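Local coordinates for GCN5-related N-acetyltransferase (Anabaena variabilis, PDB 2OZG), which binds coenzyme A and probably transfers an acetyl group to an amine, perhaps that of an aminoglycoside, as a hexameric member of the GNAT family, at residues T178-R184 against P390-F396; I166-L170 against Y202-I206. All coordinates share one frame; numbering follows the deposited sequence.

Contact 1: T178-R184 against P390-F396; sequences THGYLDR and PWMIDFF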
ATOM      1  N   THR A 178      16.740 -24.961  26.184  1.00 32.89           N
ATOM      2  CA  THR A 178      15.910 -24.789  25.018  1.00 33.45           C
ATOM      3  C   THR A 178      16.286 -25.802  23.933  1.00 33.14           C
ATOM      4  O   THR A 178      17.415 -25.805  23.393  1.00 32.99           O
ATOM      5  CB  THR A 178      16.063 -23.357  24.489  1.00 34.57           C
ATOM      6  OG1 THR A 178      16.007 -22.407  25.597  1.00 33.35           O
ATOM      7  CG2 THR A 178      14.980 -23.066  23.500  1.00 38.31           C
ATOM      8  N   HIS A 179      15.348 -26.685  23.668  1.00 33.88           N
ATOM      9  CA  HIS A 179      15.465 -27.799  22.701  1.00 31.83           C
ATOM     10  C   HIS A 179      15.636 -27.168  21.318  1.00 33.49           C
ATOM     11  O   HIS A 179      14.765 -26.388  20.839  1.00 33.24           O
ATOM     12  CB  HIS A 179      14.202 -28.653  22.844  1.00 33.11           C
ATOM     13  CG  HIS A 179      14.232 -30.007  22.193  1.00 32.29           C
ATOM     14  ND1 HIS A 179      15.163 -30.974  22.501  1.00 33.12           N
ATOM     15  CD2 HIS A 179      13.333 -30.606  21.366  1.00 34.15           C
ATOM     16  CE1 HIS A 179      14.873 -32.083  21.847  1.00 34.74           C
ATOM     17  NE2 HIS A 179      13.769 -31.889  21.151  1.00 34.05           N
ATOM     18  N   GLY A 180      16.838 -27.381  20.754  1.00 31.60           N
ATOM     19  CA  GLY A 180      17.185 -26.808  19.451  1.00 31.76           C
ATOM     20  C   GLY A 180      18.185 -25.652  19.429  1.00 31.54           C
ATOM     21  O   GLY A 180      18.687 -25.325  18.343  1.00 32.00           O
ATOM     22  N   TYR A 181      18.488 -25.055  20.592  1.00 32.81           N
ATOM     23  CA  TYR A 181      19.368 -23.898  20.669  1.00 33.19           C
ATOM     24  C   TYR A 181      20.758 -24.259  20.297  1.00 34.01           C
ATOM     25  O   TYR A 181      21.236 -25.396  20.507  1.00 34.64           O
ATOM     26  CB  TYR A 181      19.391 -23.212  22.071  1.00 32.06           C
ATOM     27  CG  TYR A 181      18.821 -21.808  22.189  1.00 28.43           C
ATOM     28  CD1 TYR A 181      17.554 -21.480  21.709  1.00 29.45           C
ATOM     29  CD2 TYR A 181      19.542 -20.808  22.846  1.00 30.25           C
ATOM     30  CE1 TYR A 181      17.038 -20.163  21.854  1.00 29.81           C
ATOM     31  CE2 TYR A 181      19.017 -19.530  23.036  1.00 26.46           C
ATOM     32  CZ  TYR A 181      17.744 -19.213  22.547  1.00 34.27           C
ATOM     33  OH  TYR A 181      17.243 -17.943  22.675  1.00 36.23           O
ATOM     34  N   LEU A 182      21.432 -23.276  19.742  1.00 33.51           N
ATOM     35  CA  LEU A 182      22.835 -23.486  19.376  1.00 33.78           C
ATOM     36  C   LEU A 182      23.781 -23.423  20.551  1.00 32.73           C
ATOM     37  O   LEU A 182      23.498 -22.730  21.510  1.00 32.30           O
ATOM     38  CB  LEU A 182      23.307 -22.387  18.454  1.00 33.48           C
ATOM     39  CG  LEU A 182      22.659 -22.270  17.079  1.00 33.78           C
ATOM     40  CD1 LEU A 182      23.392 -21.175  16.244  1.00 37.67           C
ATOM     41  CD2 LEU A 182      22.642 -23.605  16.372  1.00 33.52           C
ATOM     42  N   ASP A 183      24.854 -24.209  20.484  1.00 34.51           N
ATOM     43  CA  ASP A 183      26.037 -23.903  21.314  1.00 36.54           C
ATOM     44  C   ASP A 183      26.816 -23.151  20.233  1.00 34.73           C
ATOM     45  O   ASP A 183      27.365 -23.732  19.318  1.00 30.29           O
ATOM     46  CB  ASP A 183      26.768 -25.118  21.882  1.00 35.31           C
ATOM     47  CG  ASP A 183      28.044 -24.722  22.651  1.00 38.56           C
ATOM     48  OD1 ASP A 183      28.374 -23.526  22.691  1.00 35.16           O
ATOM     49  OD2 ASP A 183      28.725 -25.603  23.185  1.00 41.68           O
ATOM     50  N   ARG A 184      26.753 -21.829  20.294  1.00 35.44           N
ATOM     51  CA  ARG A 184      27.258 -20.989  19.227  1.00 32.41           C
ATOM     52  C   ARG A 184      28.749 -21.022  18.833  1.00 33.58           C
ATOM     53  O   ARG A 184      29.644 -20.932  19.656  1.00 32.49           O
ATOM     54  CB  ARG A 184      26.972 -19.531  19.573  1.00 32.96           C
ATOM     55  CG  ARG A 184      25.540 -19.090  19.468  1.00 31.71           C
ATOM     56  CD  ARG A 184      25.347 -17.713  20.125  1.00 32.66           C
ATOM     57  NE  ARG A 184      23.955 -17.264  19.935  1.00 27.54           N
ATOM     58  CZ  ARG A 184      23.383 -16.220  20.525  1.00 28.19           C
ATOM     59  NH1 ARG A 184      24.060 -15.483  21.380  1.00 34.25           N
ATOM     60  NH2 ARG A 184      22.106 -15.934  20.256  1.00 33.83           N
ATOM     61  N   PRO A 390      11.031 -27.480  18.783  1.00 34.57           N
ATOM     62  CA  PRO A 390      12.408 -26.988  18.593  1.00 33.99           C
ATOM     63  C   PRO A 390      12.564 -25.656  17.922  1.00 33.10           C
ATOM     64  O   PRO A 390      11.964 -25.411  16.886  1.00 34.68           O
ATOM     65  CB  PRO A 390      13.038 -28.087  17.769  1.00 35.97           C
ATOM     66  CG  PRO A 390      11.846 -28.729  17.011  1.00 29.88           C
ATOM     67  CD  PRO A 390      10.689 -28.595  17.867  1.00 35.13           C
ATOM     68  N   TRP A 391      13.426 -24.799  18.471  1.00 33.71           N
ATOM     69  CA  TRP A 391      13.682 -23.541  17.813  1.00 36.70           C
ATOM     70  C   TRP A 391      15.056 -23.033  18.190  1.00 33.63           C
ATOM     71  O   TRP A 391      15.711 -23.607  19.045  1.00 33.64           O
ATOM     72  CB  TRP A 391      12.555 -22.553  18.160  1.00 35.58           C
ATOM     73  CG  TRP A 391      12.576 -22.069  19.640  1.00 31.24           C
ATOM     74  CD1 TRP A 391      12.128 -22.758  20.751  1.00 34.90           C
ATOM     75  CD2 TRP A 391      13.070 -20.801  20.143  1.00 37.46           C
ATOM     76  NE1 TRP A 391      12.311 -21.993  21.877  1.00 35.39           N
ATOM     77  CE2 TRP A 391      12.859 -20.788  21.525  1.00 31.75           C
ATOM     78  CE3 TRP A 391      13.615 -19.663  19.543  1.00 30.34           C
ATOM     79  CZ2 TRP A 391      13.218 -19.712  22.318  1.00 38.99           C
ATOM     80  CZ3 TRP A 391      13.965 -18.604  20.341  1.00 34.76           C
ATOM     81  CH2 TRP A 391      13.757 -18.627  21.699  1.00 31.17           C
HETATM   82  N   MSE A 392      15.537 -22.036  17.458  1.00 32.70           N
HETATM   83  CA  MSE A 392      16.749 -21.365  17.793  1.00 29.83           C
HETATM   84  C   MSE A 392      16.484 -19.896  17.543  1.00 32.18           C
HETATM   85  O   MSE A 392      15.631 -19.535  16.709  1.00 33.06           O
HETATM   86  CB  MSE A 392      17.953 -21.767  16.977  1.00 30.94           C
HETATM   87  CG  MSE A 392      17.968 -21.286  15.516  1.00 35.29           C
HETATM   88 SE   MSE A 392      19.599 -21.936  14.687  0.75 28.08          SE
HETATM   89  CE  MSE A 392      19.493 -23.730  15.104  1.00 41.61           C
ATOM     90  N   ILE A 393      17.282 -19.066  18.208  1.00 32.56           N
ATOM     91  CA  ILE A 393      17.154 -17.600  18.073  1.00 34.08           C
ATOM     92  C   ILE A 393      18.049 -17.072  16.962  1.00 32.36           C
ATOM     93  O   ILE A 393      17.891 -15.954  16.457  1.00 35.10           O
ATOM     94  CB  ILE A 393      17.468 -16.932  19.415  1.00 31.20           C
ATOM     95  CG1 ILE A 393      16.876 -15.496  19.471  1.00 32.98           C
ATOM     96  CG2 ILE A 393      19.016 -16.942  19.716  1.00 36.10           C
ATOM     97  CD1 ILE A 393      16.790 -14.961  20.867  1.00 32.09           C
ATOM     98  N   ASP A 394      18.922 -17.919  16.514  1.00 30.08           N
ATOM     99  CA  ASP A 394      19.971 -17.528  15.589  1.00 34.96           C
ATOM    100  C   ASP A 394      19.713 -17.910  14.124  1.00 34.54           C
ATOM    101  O   ASP A 394      19.068 -18.881  13.777  1.00 37.65           O
ATOM    102  CB  ASP A 394      21.285 -18.200  16.024  1.00 34.29           C
ATOM    103  CG  ASP A 394      21.798 -17.704  17.326  1.00 37.49           C
ATOM    104  OD1 ASP A 394      21.898 -16.484  17.513  1.00 34.87           O
ATOM    105  OD2 ASP A 394      22.177 -18.548  18.153  1.00 40.15           O
ATOM    106  N   PHE A 395      20.260 -17.106  13.263  1.00 38.93           N
ATOM    107  CA  PHE A 395      20.203 -17.374  11.883  1.00 37.12           C
ATOM    108  C   PHE A 395      21.663 -17.464  11.440  1.00 36.12           C
ATOM    109  O   PHE A 395      22.522 -16.811  12.024  1.00 38.42           O
ATOM    110  CB  PHE A 395      19.543 -16.231  11.162  1.00 39.21           C
ATOM    111  CG  PHE A 395      19.677 -16.370   9.697  1.00 45.81           C
ATOM    112  CD1 PHE A 395      18.801 -17.194   8.990  1.00 52.54           C
ATOM    113  CD2 PHE A 395      20.740 -15.777   9.024  1.00 52.33           C
ATOM    114  CE1 PHE A 395      18.963 -17.384   7.618  1.00 51.99           C
ATOM    115  CE2 PHE A 395      20.906 -15.967   7.667  1.00 55.99           C
ATOM    116  CZ  PHE A 395      20.014 -16.786   6.969  1.00 49.55           C
ATOM    117  N   PHE A 396      21.959 -18.287  10.445  1.00 33.21           N
ATOM    118  CA  PHE A 396      23.320 -18.375   9.911  1.00 35.88           C
ATOM    119  C   PHE A 396      23.206 -18.967   8.501  1.00 35.59           C
ATOM    120  O   PHE A 396      22.134 -19.512   8.157  1.00 35.45           O
ATOM    121  CB  PHE A 396      24.275 -19.182  10.835  1.00 31.91           C
ATOM    122  CG  PHE A 396      23.872 -20.616  11.024  1.00 34.01           C
ATOM    123  CD1 PHE A 396      24.142 -21.541  10.051  1.00 30.72           C
ATOM    124  CD2 PHE A 396      23.159 -21.017  12.141  1.00 28.78           C
ATOM    125  CE1 PHE A 396      23.767 -22.831  10.198  1.00 32.90           C
ATOM    126  CE2 PHE A 396      22.768 -22.300  12.313  1.00 34.15           C
ATOM    127  CZ  PHE A 396      23.050 -23.236  11.361  1.00 33.90           C
ATOM    128  OXT PHE A 396      24.132 -18.869   7.686  1.00 35.52           O
TER
HETATM  129  O   HOH W   1      20.381 -20.507  19.275  1.00 29.34           O
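Tyr181 turns the edge of its ring toward one face of the Trp391 indole in a T-shaped stack. The planes stand at 81° and the centroids lie 5.1 Å apart. Tyr181 CE1 comes down over the six-membered ring toward its rim, 3.6 Å from Trp391 CH2. One face of the Tyr181 ring carries Thr178 OG1, itself hydrogen-bonded to Gln174 O, and the opposite face a water. The phenol oxygen rests against Ile393 CB and CD1 and is hydrogen-bonded to Gln174 NE2 of helix 165-177.

The guanidinium of Arg184 meets the Asp394 carboxylate in a salt bridge. Its extended chain brings NE to Asp394 OD2 at 2.8 Å, nearly straight at 171° and in the guanidinium plane. OD2 is approached on its syn side. The two planes are 56° apart, and the second bond, from Arg184 NH2 to Asp394 OD1, is bent and weak. The same water that lies over Tyr181 accepts from Leu182 N and donates to Asp394 OD2. Leu182 CD2 presses on Met392, a selenomethionine, 3.4 Å from Met392 CE; this is tighter than usual van der Waals contact.

Nearer the start of both segments, Trp391 N donates to His179 O at 3.2 Å. The backbone of Gly180 packs close to Trp391 O.

Arg184 NH1 also forms a salt bridge with Asp233, so one guanidinium serves two acids and would be expected to favour their ionised forms. The water and the salt bridge together satisfy the buried Asp394 OD2 and tie the C-terminal tail to the strand 182-183 region.

Contact 2: I166-L170 against Y202-I206; sequences IFHEL and YSYLI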
ATOM      1  N   ILE A 166      29.781 -12.531  30.592  1.00 41.63           N
ATOM      2  CA  ILE A 166      28.513 -12.624  31.253  1.00 41.76           C
ATOM      3  C   ILE A 166      27.465 -13.115  30.257  1.00 38.05           C
ATOM      4  O   ILE A 166      26.655 -13.942  30.591  1.00 39.50           O
ATOM      5  CB  ILE A 166      28.075 -11.302  31.883  1.00 43.60           C
ATOM      6  CG1 ILE A 166      29.073 -10.818  32.920  1.00 47.87           C
ATOM      7  CG2 ILE A 166      26.740 -11.495  32.572  1.00 45.30           C
ATOM      8  CD1 ILE A 166      29.407 -11.855  34.001  1.00 58.99           C
ATOM      9  N   PHE A 167      27.524 -12.595  29.031  1.00 39.36           N
ATOM     10  CA  PHE A 167      26.597 -12.956  27.967  1.00 36.06           C
ATOM     11  C   PHE A 167      26.713 -14.414  27.612  1.00 37.08           C
ATOM     12  O   PHE A 167      25.679 -15.080  27.465  1.00 36.09           O
ATOM     13  CB  PHE A 167      26.812 -12.088  26.716  1.00 37.47           C
ATOM     14  CG  PHE A 167      26.308 -10.683  26.878  1.00 33.72           C
ATOM     15  CD1 PHE A 167      24.991 -10.362  26.583  1.00 38.18           C
ATOM     16  CD2 PHE A 167      27.137  -9.680  27.368  1.00 39.06           C
ATOM     17  CE1 PHE A 167      24.528  -9.087  26.728  1.00 33.24           C
ATOM     18  CE2 PHE A 167      26.651  -8.392  27.526  1.00 37.95           C
ATOM     19  CZ  PHE A 167      25.361  -8.104  27.228  1.00 35.09           C
ATOM     20  N   HIS A 168      27.928 -14.907  27.408  1.00 40.34           N
ATOM     21  CA  HIS A 168      28.101 -16.346  27.119  1.00 42.13           C
ATOM     22  C   HIS A 168      27.499 -17.191  28.208  1.00 38.39           C
ATOM     23  O   HIS A 168      26.872 -18.152  27.927  1.00 38.76           O
ATOM     24  CB  HIS A 168      29.594 -16.776  26.960  1.00 43.43           C
ATOM     25  CG  HIS A 168      29.797 -18.285  26.951  1.00 51.75           C
ATOM     26  ND1 HIS A 168      29.480 -19.092  25.868  1.00 72.55           N
ATOM     27  CD2 HIS A 168      30.252 -19.134  27.916  1.00 68.38           C
ATOM     28  CE1 HIS A 168      29.741 -20.359  26.161  1.00 58.97           C
ATOM     29  NE2 HIS A 168      30.195 -20.413  27.401  1.00 62.33           N
ATOM     30  N   GLU A 169      27.675 -16.786  29.457  0.50 37.29           N
ATOM     31  CA  GLU A 169      27.232 -17.596  30.582  0.50 37.36           C
ATOM     32  C   GLU A 169      25.717 -17.636  30.780  0.50 36.11           C
ATOM     33  O   GLU A 169      25.176 -18.654  31.187  0.50 33.65           O
ATOM     34  CB  GLU A 169      27.975 -17.154  31.836  0.50 36.50           C
ATOM     35  CG  GLU A 169      29.491 -17.351  31.689  0.50 41.63           C
ATOM     36  CD  GLU A 169      30.277 -16.678  32.793  0.50 36.52           C
ATOM     37  OE1 GLU A 169      29.642 -16.042  33.665  0.50 37.95           O
ATOM     38  OE2 GLU A 169      31.520 -16.789  32.792  0.50 40.04           O
ATOM     39  N   LEU A 170      25.043 -16.521  30.514  1.00 36.61           N
ATOM     40  CA  LEU A 170      23.595 -16.491  30.522  1.00 31.91           C
ATOM     41  C   LEU A 170      23.061 -17.215  29.288  1.00 29.85           C
ATOM     42  O   LEU A 170      22.060 -17.915  29.370  1.00 37.64           O
ATOM     43  CB  LEU A 170      23.089 -15.043  30.551  1.00 28.76           C
ATOM     44  CG  LEU A 170      23.292 -14.283  31.880  1.00 33.69           C
ATOM     45  CD1 LEU A 170      23.080 -12.789  31.733  1.00 32.01           C
ATOM     46  CD2 LEU A 170      22.403 -14.840  32.974  1.00 41.82           C
ATOM     47  N   TYR A 202      22.997  -1.796  21.154  1.00 30.53           N
ATOM     48  CA  TYR A 202      22.679  -1.619  22.565  1.00 30.40           C
ATOM     49  C   TYR A 202      22.624  -3.024  23.195  1.00 29.10           C
ATOM     50  O   TYR A 202      22.077  -3.995  22.618  1.00 33.46           O
ATOM     51  CB  TYR A 202      21.332  -0.875  22.689  1.00 32.28           C
ATOM     52  CG  TYR A 202      21.377   0.494  22.097  1.00 27.92           C
ATOM     53  CD1 TYR A 202      21.943   1.561  22.813  1.00 28.61           C
ATOM     54  CD2 TYR A 202      20.919   0.739  20.822  1.00 31.76           C
ATOM     55  CE1 TYR A 202      22.034   2.807  22.274  1.00 30.54           C
ATOM     56  CE2 TYR A 202      21.015   2.019  20.255  1.00 31.98           C
ATOM     57  CZ  TYR A 202      21.545   3.042  20.990  1.00 33.99           C
ATOM     58  OH  TYR A 202      21.639   4.298  20.452  1.00 32.92           O
ATOM     59  N   SER A 203      23.191  -3.127  24.370  1.00 27.36           N
ATOM     60  CA  SER A 203      23.267  -4.371  25.149  1.00 29.72           C
ATOM     61  C   SER A 203      23.044  -4.032  26.626  1.00 30.55           C
ATOM     62  O   SER A 203      23.695  -3.132  27.175  1.00 35.58           O
ATOM     63  CB  SER A 203      24.679  -4.919  25.039  1.00 31.71           C
ATOM     64  OG  SER A 203      24.954  -5.325  23.750  1.00 39.33           O
ATOM     65  N   TYR A 204      22.123  -4.736  27.268  1.00 31.00           N
ATOM     66  CA  TYR A 204      21.804  -4.511  28.664  1.00 31.12           C
ATOM     67  C   TYR A 204      21.754  -5.861  29.336  1.00 32.69           C
ATOM     68  O   TYR A 204      21.304  -6.825  28.726  1.00 31.47           O
ATOM     69  CB  TYR A 204      20.383  -3.891  28.753  1.00 30.31           C
ATOM     70  CG  TYR A 204      20.342  -2.428  28.383  1.00 26.55           C
ATOM     71  CD1 TYR A 204      20.388  -2.022  27.054  1.00 30.11           C
ATOM     72  CD2 TYR A 204      20.213  -1.448  29.361  1.00 33.86           C
ATOM     73  CE1 TYR A 204      20.352  -0.722  26.727  1.00 28.01           C
ATOM     74  CE2 TYR A 204      20.191  -0.100  29.035  1.00 28.83           C
ATOM     75  CZ  TYR A 204      20.285   0.252  27.730  1.00 34.87           C
ATOM     76  OH  TYR A 204      20.210   1.582  27.416  1.00 35.50           O
ATOM     77  N   LEU A 205      22.152  -5.895  30.587  1.00 33.32           N
ATOM     78  CA  LEU A 205      21.971  -7.042  31.470  1.00 33.80           C
ATOM     79  C   LEU A 205      20.720  -6.727  32.268  1.00 33.37           C
ATOM     80  O   LEU A 205      20.463  -5.556  32.606  1.00 31.07           O
ATOM     81  CB  LEU A 205      23.103  -7.220  32.468  1.00 34.77           C
ATOM     82  CG  LEU A 205      24.485  -7.554  31.895  1.00 43.73           C
ATOM     83  CD1 LEU A 205      25.558  -7.672  33.026  1.00 44.04           C
ATOM     84  CD2 LEU A 205      24.501  -8.800  30.959  1.00 40.40           C
ATOM     85  N   ILE A 206      19.943  -7.777  32.544  1.00 31.97           N
ATOM     86  CA  ILE A 206      18.760  -7.704  33.381  1.00 31.27           C
ATOM     87  C   ILE A 206      19.114  -8.380  34.685  1.00 30.82           C
ATOM     88  O   ILE A 206      19.508  -9.539  34.697  1.00 35.97           O
ATOM     89  CB  ILE A 206      17.569  -8.490  32.773  1.00 29.67           C
ATOM     90  CG1 ILE A 206      17.224  -7.932  31.408  1.00 31.70           C
ATOM     91  CG2 ILE A 206      16.341  -8.361  33.672  1.00 35.16           C
ATOM     92  CD1 ILE A 206      16.299  -8.771  30.582  1.00 36.71           C
TER
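Leu205 lays its CD2 methyl over one face of the Phe167 ring. The methyl sits 4.2 Å from the ring centroid and 21° off the ring normal, a CH-pi contact displaced toward the rim. Phe167 CZ is the nearest ring atom, 3.9 Å from Leu205 CD2. The Phe167 ring reaches the strand because CG stands anti to the carbonyl carbon (chi1 -74°), which sends the ring out from the helix toward Ser203 and Leu205. Its CZ also meets Ser203 CB, at 3.9 Å.

Leu205 is the hub on the strand side. Its CG is likewise anti to the carbonyl carbon, and the branch carries both methyls toward the helix. Ile166 answers with its CG2 methyl, which touches both of them, 3.9 Å from Leu205 CD2. The rest of Ile166, CG1 and CD1, turns away. These two side chains cross at about a right angle. One helical turn on, Leu170 CD1 approaches Leu205 CD2 more loosely, at 4.3 Å.

This is helix-on-sheet packing. Helix 165-177 lies against strand 202-206 with the local axes 10.7 Å apart and inclined at 58°. The strand pairs antiparallel with 156-158 and 211-222, and the whole strand lies within a sequence range assigned to the GNAT family. No hydrogen bond crosses the interface.

Strand 211-222 adds to the packing. Its Tyr215 meets the Phe167 ring edge-to-face, and its Pro212 touches both Ile166 and Leu170. Tyr204 directs its CB away from the helix. Its hydroxyl is hydrogen-bonded to Gln29 and Glu90 of the second subunit.

In the fold
From the N terminus, the chain first passes through the region that binds coenzyme A. It then enters helix 165-177, whose first turns supply one side of contact 2. Strand 182-183 follows, within the first segment of contact 1. After helix 186-192 the chain reaches strand 202-206 and closes contact 2 over 31 intervening residues. Contact 1 closes only at the C terminus, over 205 residues, with the tail that follows helix 375-385. The segments alternate, so the two loops cross. The centres of contact 1 and contact 2 lie about 17 Å apart. Contact 2 joins helix to strand; contact 1 ties the C-terminal tail to the 178-184 segment, whose strand 182-183 pairs with strand 58-72.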